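Local coordinates for protein translation initiation factor eIF2B, subunit delta (Archaeoglobus fulgidus, PDB 1T5O) that probably interconverts methylthioribose-1-phosphate and methylthioribulose-1-phosphate, a step of methionine biosynthesis, at the interface of chains A and B. Residues are numbered along the deposited sequence; one frame, centred on the assembly and turned at random. Chains: chain A/B, Translation initiation factor eIF2B, subunit delta.

Contact 1: the interface of chains A and B. Residues chain A 248, 310-311, 313; chain B 218-219, 222.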
# COMPACT_ATOMS: atom_id res chain seq x y z
N TYR A 248 -9.65 1.16 -8.38
CA TYR A 248 -9.40 1.50 -9.78
C TYR A 248 -8.05 0.92 -10.24
O TYR A 248 -7.95 0.33 -11.33
CB TYR A 248 -9.42 3.03 -10.01
CG TYR A 248 -8.85 3.42 -11.37
CD1 TYR A 248 -7.66 4.17 -11.48
CD2 TYR A 248 -9.46 2.98 -12.55
CE1 TYR A 248 -7.10 4.46 -12.74
CE2 TYR A 248 -8.92 3.26 -13.80
CZ TYR A 248 -7.73 4.01 -13.89
OH TYR A 248 -7.21 4.31 -15.12
N ASP A 310 -11.95 5.97 -5.27
CA ASP A 310 -11.58 6.29 -6.63
C ASP A 310 -12.69 5.76 -7.54
O ASP A 310 -13.50 4.94 -7.13
CB ASP A 310 -10.18 5.77 -7.07
CG ASP A 310 -9.97 4.25 -6.89
OD1 ASP A 310 -10.91 3.43 -6.93
OD2 ASP A 310 -8.77 3.88 -6.76
N PRO A 311 -12.78 6.29 -8.76
CA PRO A 311 -13.81 5.83 -9.70
C PRO A 311 -13.20 4.81 -10.67
O PRO A 311 -12.14 5.04 -11.24
CB PRO A 311 -14.23 7.11 -10.41
CG PRO A 311 -12.98 8.04 -10.33
CD PRO A 311 -12.10 7.52 -9.22
N PRO A 313 -13.83 3.05 -14.15
CA PRO A 313 -14.73 3.16 -15.31
C PRO A 313 -15.43 1.82 -15.56
O PRO A 313 -14.82 0.75 -15.37
CB PRO A 313 -13.78 3.56 -16.45
CG PRO A 313 -12.45 2.93 -16.04
CD PRO A 313 -12.41 3.16 -14.55
N GLY B 218 -3.25 4.92 -9.26
CA GLY B 218 -4.33 4.98 -10.23
C GLY B 218 -5.07 6.31 -10.30
O GLY B 218 -5.16 6.93 -11.37
N ILE B 219 -5.59 6.78 -9.17
CA ILE B 219 -6.37 8.02 -9.21
C ILE B 219 -5.53 9.24 -9.55
O ILE B 219 -5.98 10.17 -10.23
CB ILE B 219 -7.11 8.24 -7.88
CG1 ILE B 219 -8.25 9.26 -8.09
CG2 ILE B 219 -6.10 8.62 -6.77
CD1 ILE B 219 -9.02 9.61 -6.80
N GLN B 222 -5.23 9.18 -13.14
CA GLN B 222 -6.55 9.44 -13.70
C GLN B 222 -6.80 10.94 -13.71
O GLN B 222 -7.38 11.48 -14.65
CB GLN B 222 -7.63 8.84 -12.82
CG GLN B 222 -8.32 7.66 -13.34
CD GLN B 222 -9.44 7.28 -12.42
OE1 GLN B 222 -9.56 7.83 -11.31
NE2 GLN B 222 -10.27 6.34 -12.85
O HOH W 1 -6.14 4.88 -7.08
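The ring of A:Tyr248 and the side chain of B:Gln222 stack face to face between two helices of this eIF-2B alpha/beta/delta family protein. The two planes are 23° apart. B:Gln222 NE2 lies over the ring centre, 3.3 Å above its plane. B:Gln222 CG packs on the ring atom A:Tyr248 CE1 at 3.5 Å. At the ring edge, A:Tyr248 CD1 meets B:Gly218 CA at 3.6 Å. B:Gly218 has no side chain, which probably allows the ring to lie close to the backbone of helix 217-222. A:Tyr248 CG is anti to its backbone N (chi1 167°), which sends the ring toward chain B.

Beside the stack, the B:Ile219 branch tip CD1 touches A:Asp310 CB at 4.0 Å. The pyrrolidine of A:Pro311 faces the B:Gln222 amide oxygen OE1.

Farther out, B:Gln222 NE2 donates to the backbone carbonyl A:Pro311 O at 2.8 Å. The bond is nearly straight, with 163° at the hydrogen, and the carbonyl oxygen lies close to the amide plane. This bond and the ring together probably fix the rotation of the amide. A water joins the chains at the rim, 2.8 Å from the carboxylate oxygen A:Asp310 OD2 and 2.9 Å from B:Ile219 N. The other carboxylate oxygen, A:Asp310 OD1, accepts from A:Tyr248 N at the start of helix 247-256, and may hold that helix end in place.

Contact 2: the interface of chains A and B. Residues chain A 21, 195-196, 199-200, 203; chain B 296-299.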
# COMPACT_ATOMS: atom_id res chain seq x y z
N PRO A 21 -8.08 -7.55 14.30
CA PRO A 21 -8.30 -9.00 14.23
C PRO A 21 -7.92 -9.79 15.50
O PRO A 21 -8.19 -10.99 15.60
CB PRO A 21 -7.43 -9.41 13.03
CG PRO A 21 -6.27 -8.47 13.13
CD PRO A 21 -6.94 -7.15 13.45
N SER A 195 -6.49 -6.57 5.63
CA SER A 195 -5.75 -7.46 6.54
C SER A 195 -6.46 -7.61 7.89
O SER A 195 -6.50 -8.71 8.46
CB SER A 195 -4.33 -6.93 6.76
OG SER A 195 -4.38 -5.63 7.33
N ARG A 196 -7.03 -6.52 8.39
CA ARG A 196 -7.73 -6.52 9.66
C ARG A 196 -9.08 -7.23 9.66
O ARG A 196 -9.37 -8.03 10.54
CB ARG A 196 -7.95 -5.08 10.14
CG ARG A 196 -6.68 -4.35 10.49
CD ARG A 196 -6.94 -3.32 11.57
NE ARG A 196 -8.14 -2.60 11.24
CZ ARG A 196 -9.23 -2.53 11.99
NH1 ARG A 196 -9.32 -3.13 13.18
NH2 ARG A 196 -10.27 -1.91 11.49
N CYS A 199 -9.32 -10.74 6.16
CA CYS A 199 -8.61 -11.95 6.50
C CYS A 199 -9.25 -12.62 7.74
O CYS A 199 -9.29 -13.84 7.84
CB CYS A 199 -7.12 -11.67 6.73
SG CYS A 199 -6.16 -11.29 5.21
N TRP A 200 -9.73 -11.80 8.67
CA TRP A 200 -10.36 -12.32 9.87
C TRP A 200 -11.64 -13.09 9.56
O TRP A 200 -11.77 -14.28 9.91
CB TRP A 200 -10.68 -11.18 10.85
CG TRP A 200 -11.20 -11.71 12.17
CD1 TRP A 200 -10.45 -12.16 13.24
CD2 TRP A 200 -12.58 -11.98 12.50
NE1 TRP A 200 -11.29 -12.70 14.20
CE2 TRP A 200 -12.59 -12.61 13.77
CE3 TRP A 200 -13.80 -11.77 11.84
CZ2 TRP A 200 -13.77 -13.02 14.40
CZ3 TRP A 200 -14.99 -12.18 12.47
CH2 TRP A 200 -14.96 -12.80 13.74
N MET A 203 -10.86 -16.35 7.55
CA MET A 203 -10.24 -17.42 8.33
C MET A 203 -11.23 -17.96 9.37
O MET A 203 -11.23 -19.16 9.67
CB MET A 203 -8.97 -16.92 9.02
CG MET A 203 -7.84 -16.69 8.06
SD MET A 203 -6.42 -15.90 8.79
CE MET A 203 -5.88 -17.28 9.97
N GLN B 296 -1.17 -5.01 15.90
CA GLN B 296 -1.49 -6.19 15.08
C GLN B 296 -2.45 -5.72 13.99
O GLN B 296 -3.50 -5.13 14.29
CB GLN B 296 -2.18 -7.27 15.92
CG GLN B 296 -2.26 -8.66 15.25
CD GLN B 296 -3.17 -9.66 15.99
OE1 GLN B 296 -3.35 -9.57 17.21
NE2 GLN B 296 -3.71 -10.64 15.25
N ILE B 297 -2.12 -6.00 12.73
CA ILE B 297 -3.00 -5.56 11.64
C ILE B 297 -3.55 -6.72 10.83
O ILE B 297 -4.32 -6.52 9.89
CB ILE B 297 -2.28 -4.55 10.68
CG1 ILE B 297 -1.05 -5.21 10.05
CG2 ILE B 297 -1.94 -3.28 11.44
CD1 ILE B 297 -0.32 -4.34 8.96
N ALA B 298 -3.15 -7.93 11.17
CA ALA B 298 -3.65 -9.12 10.49
C ALA B 298 -3.72 -10.25 11.50
O ALA B 298 -3.10 -10.17 12.56
CB ALA B 298 -2.71 -9.51 9.35
N PRO B 299 -4.49 -11.29 11.21
CA PRO B 299 -4.56 -12.40 12.17
C PRO B 299 -3.13 -12.99 12.24
O PRO B 299 -2.42 -13.08 11.23
CB PRO B 299 -5.55 -13.36 11.53
CG PRO B 299 -6.48 -12.41 10.77
CD PRO B 299 -5.50 -11.45 10.14
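B:Pro299 presses its ring onto helix 193-204 of chain A, in an interface patch of this MtnA-subfamily protein. It loses 77 Å² of surface to the partner. Its CD edge meets A:Cys199 CB at 3.8 Å, and its CG lies over the A:Trp200 backbone. At the far end, the sulfur A:Met203 SD comes to 3.8 Å from B:Pro299 CB. The A:Met203 chain is bent at its last torsion (chi3 67°), and the thioether crosses the proline ring at a slant.

A:Pro21, which follows a cis peptide bond, packs on the peptide between B:Ala298 and B:Pro299. A:Pro21 CG sits 3.5 Å from the carbonyl carbon B:Ala298 C, and A:Pro21 CB lies near B:Pro299 CG.

B:Ile297 supplies the polar link through its backbone. The hydroxyl A:Ser195 OG donates to B:Ile297 O at 2.7 Å, from 36° above the carbonyl plane. A:Arg196 N is also near this oxygen, but its hydrogen is not aimed at it and no hydrogen bond forms. Within chain B, the amide B:Gln296 NE2 donates to B:Ala298 O at 2.8 Å and probably steadies the turn of the segment.

The chain B segment leaves strand 295-296 as a loop. It lies along helix 193-204, with the loop residue A:Pro21 beside it.

Contact 3: the interface of chains A and B. Residues chain A 218-219, 222, 253, 256-257; chain B 248, 252, 313.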
# COMPACT_ATOMS: atom_id res chain seq x y z
N GLY A 218 0.00 -6.44 -9.09
CA GLY A 218 0.69 -6.64 -10.36
C GLY A 218 1.39 -7.98 -10.49
O GLY A 218 1.16 -8.73 -11.45
N ILE A 219 2.26 -8.32 -9.54
CA ILE A 219 2.96 -9.58 -9.65
C ILE A 219 2.06 -10.82 -9.57
O ILE A 219 2.31 -11.81 -10.30
CB ILE A 219 4.14 -9.67 -8.62
CG1 ILE A 219 5.12 -10.78 -9.05
CG2 ILE A 219 3.61 -9.89 -7.18
CD1 ILE A 219 6.36 -10.86 -8.13
N GLN A 222 0.58 -11.19 -12.90
CA GLN A 222 1.67 -11.46 -13.81
C GLN A 222 2.01 -12.95 -13.71
O GLN A 222 2.31 -13.60 -14.71
CB GLN A 222 2.85 -10.56 -13.38
CG GLN A 222 4.01 -10.50 -14.29
CD GLN A 222 5.11 -9.64 -13.70
OE1 GLN A 222 5.47 -9.80 -12.52
NE2 GLN A 222 5.64 -8.72 -14.48
N VAL A 253 -4.87 -3.24 -13.71
CA VAL A 253 -3.99 -4.40 -13.84
C VAL A 253 -4.81 -5.60 -14.34
O VAL A 253 -4.40 -6.31 -15.26
CB VAL A 253 -3.31 -4.71 -12.48
CG1 VAL A 253 -2.38 -5.92 -12.61
CG2 VAL A 253 -2.50 -3.49 -12.03
N HIS A 256 -5.60 -5.25 -18.09
CA HIS A 256 -4.42 -5.54 -18.91
C HIS A 256 -4.14 -7.04 -19.01
O HIS A 256 -3.63 -7.52 -20.03
CB HIS A 256 -3.18 -4.87 -18.33
CG HIS A 256 -1.98 -5.03 -19.20
ND1 HIS A 256 -1.82 -4.31 -20.37
CD2 HIS A 256 -0.95 -5.91 -19.15
CE1 HIS A 256 -0.74 -4.75 -21.00
NE2 HIS A 256 -0.20 -5.72 -20.29
N HIS A 257 -4.45 -7.78 -17.94
CA HIS A 257 -4.24 -9.21 -17.89
C HIS A 257 -5.46 -10.05 -18.26
O HIS A 257 -5.44 -11.27 -18.10
CB HIS A 257 -3.75 -9.62 -16.49
CG HIS A 257 -2.31 -9.31 -16.28
ND1 HIS A 257 -1.88 -8.12 -15.72
CD2 HIS A 257 -1.20 -9.96 -16.68
CE1 HIS A 257 -0.56 -8.06 -15.80
NE2 HIS A 257 -0.12 -9.16 -16.38
N TYR B 248 6.26 -2.82 -10.79
CA TYR B 248 5.55 -3.30 -11.99
C TYR B 248 4.12 -2.73 -12.09
O TYR B 248 3.67 -2.33 -13.17
CB TYR B 248 5.51 -4.83 -12.00
CG TYR B 248 4.56 -5.40 -13.04
CD1 TYR B 248 3.43 -6.15 -12.66
CD2 TYR B 248 4.75 -5.15 -14.40
CE1 TYR B 248 2.53 -6.62 -13.60
CE2 TYR B 248 3.84 -5.62 -15.36
CZ TYR B 248 2.74 -6.34 -14.96
OH TYR B 248 1.84 -6.76 -15.91
N VAL B 252 2.32 -0.52 -15.14
CA VAL B 252 1.09 -0.86 -15.86
C VAL B 252 0.15 0.34 -15.93
O VAL B 252 -0.42 0.66 -16.99
CB VAL B 252 0.33 -2.02 -15.18
CG1 VAL B 252 -1.03 -2.28 -15.88
CG2 VAL B 252 1.20 -3.28 -15.23
N PRO B 313 8.54 -5.51 -17.30
CA PRO B 313 8.99 -5.82 -18.66
C PRO B 313 9.59 -4.56 -19.27
O PRO B 313 9.07 -3.44 -19.04
CB PRO B 313 7.70 -6.21 -19.39
CG PRO B 313 6.70 -6.51 -18.29
CD PRO B 313 7.06 -5.53 -17.21
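B:Tyr248 lies against A:Gly218 and A:Gln222 and reaches A:His257 with its tip. In this helix-to-helix patch of the two-fold symmetric interface, helix 247-256 of chain B meets helices 217-222 and 247-256 of chain A. From CB, the tyrosine CG is anti to the backbone N (chi1 168°), and the ring points into chain A. Over the ring centre lies A:Gln222 NE2, 3.5 Å above the plane. The amide and ring planes are 19° apart. The A:Gln222 chain crosses the tyrosine and is extended beyond CG. The opposite ring face is covered within chain B by B:Val252 CG2, set toward the rim.

On one edge, B:Tyr248 CD1 meets A:Gly218 CA at 3.6 Å. Next along, CE1 faces A:Gly218 O at 3.3 Å. CD2 and CE2 lie beneath A:Gln222 NE2, on the face it covers.

At the tip, the phenol OH is 3.1 Å from A:His257 NE2. A hydrogen bond is possible there, but the fit is doubtful because the hydroxyl also crowds the neighbouring ring carbon. Away from the tyrosine, B:Val252 CG1 touches A:His256 CB at 4.2 Å.

The histidine ring is held from its own chain. A:His257 ND1 donates to A:Val253 O at 3.1 Å, from 38° above the carbonyl plane.

Contacts 1 and 3 overlap as partial twins across the two-fold axis; the centres of their C-alpha atoms are about 16 Å apart. A:Tyr248 and A:Pro313 of contact 1 return as B:Tyr248 and B:Pro313 in contact 3, and B:Gly218, B:Ile219 and B:Gln222 as their chain A copies. B:Gln222 and A:Gln222 take different torsions. Contact 2 uses other elements, its C-alpha centre about 26 Å from each of theirs. Its twin should extend the interface across the axis. The two-fold symmetric pair may be the biological dimer; the structure alone does not show that. The centre of contact 1 is about 12 Å from the predicted active-site A:Asp234.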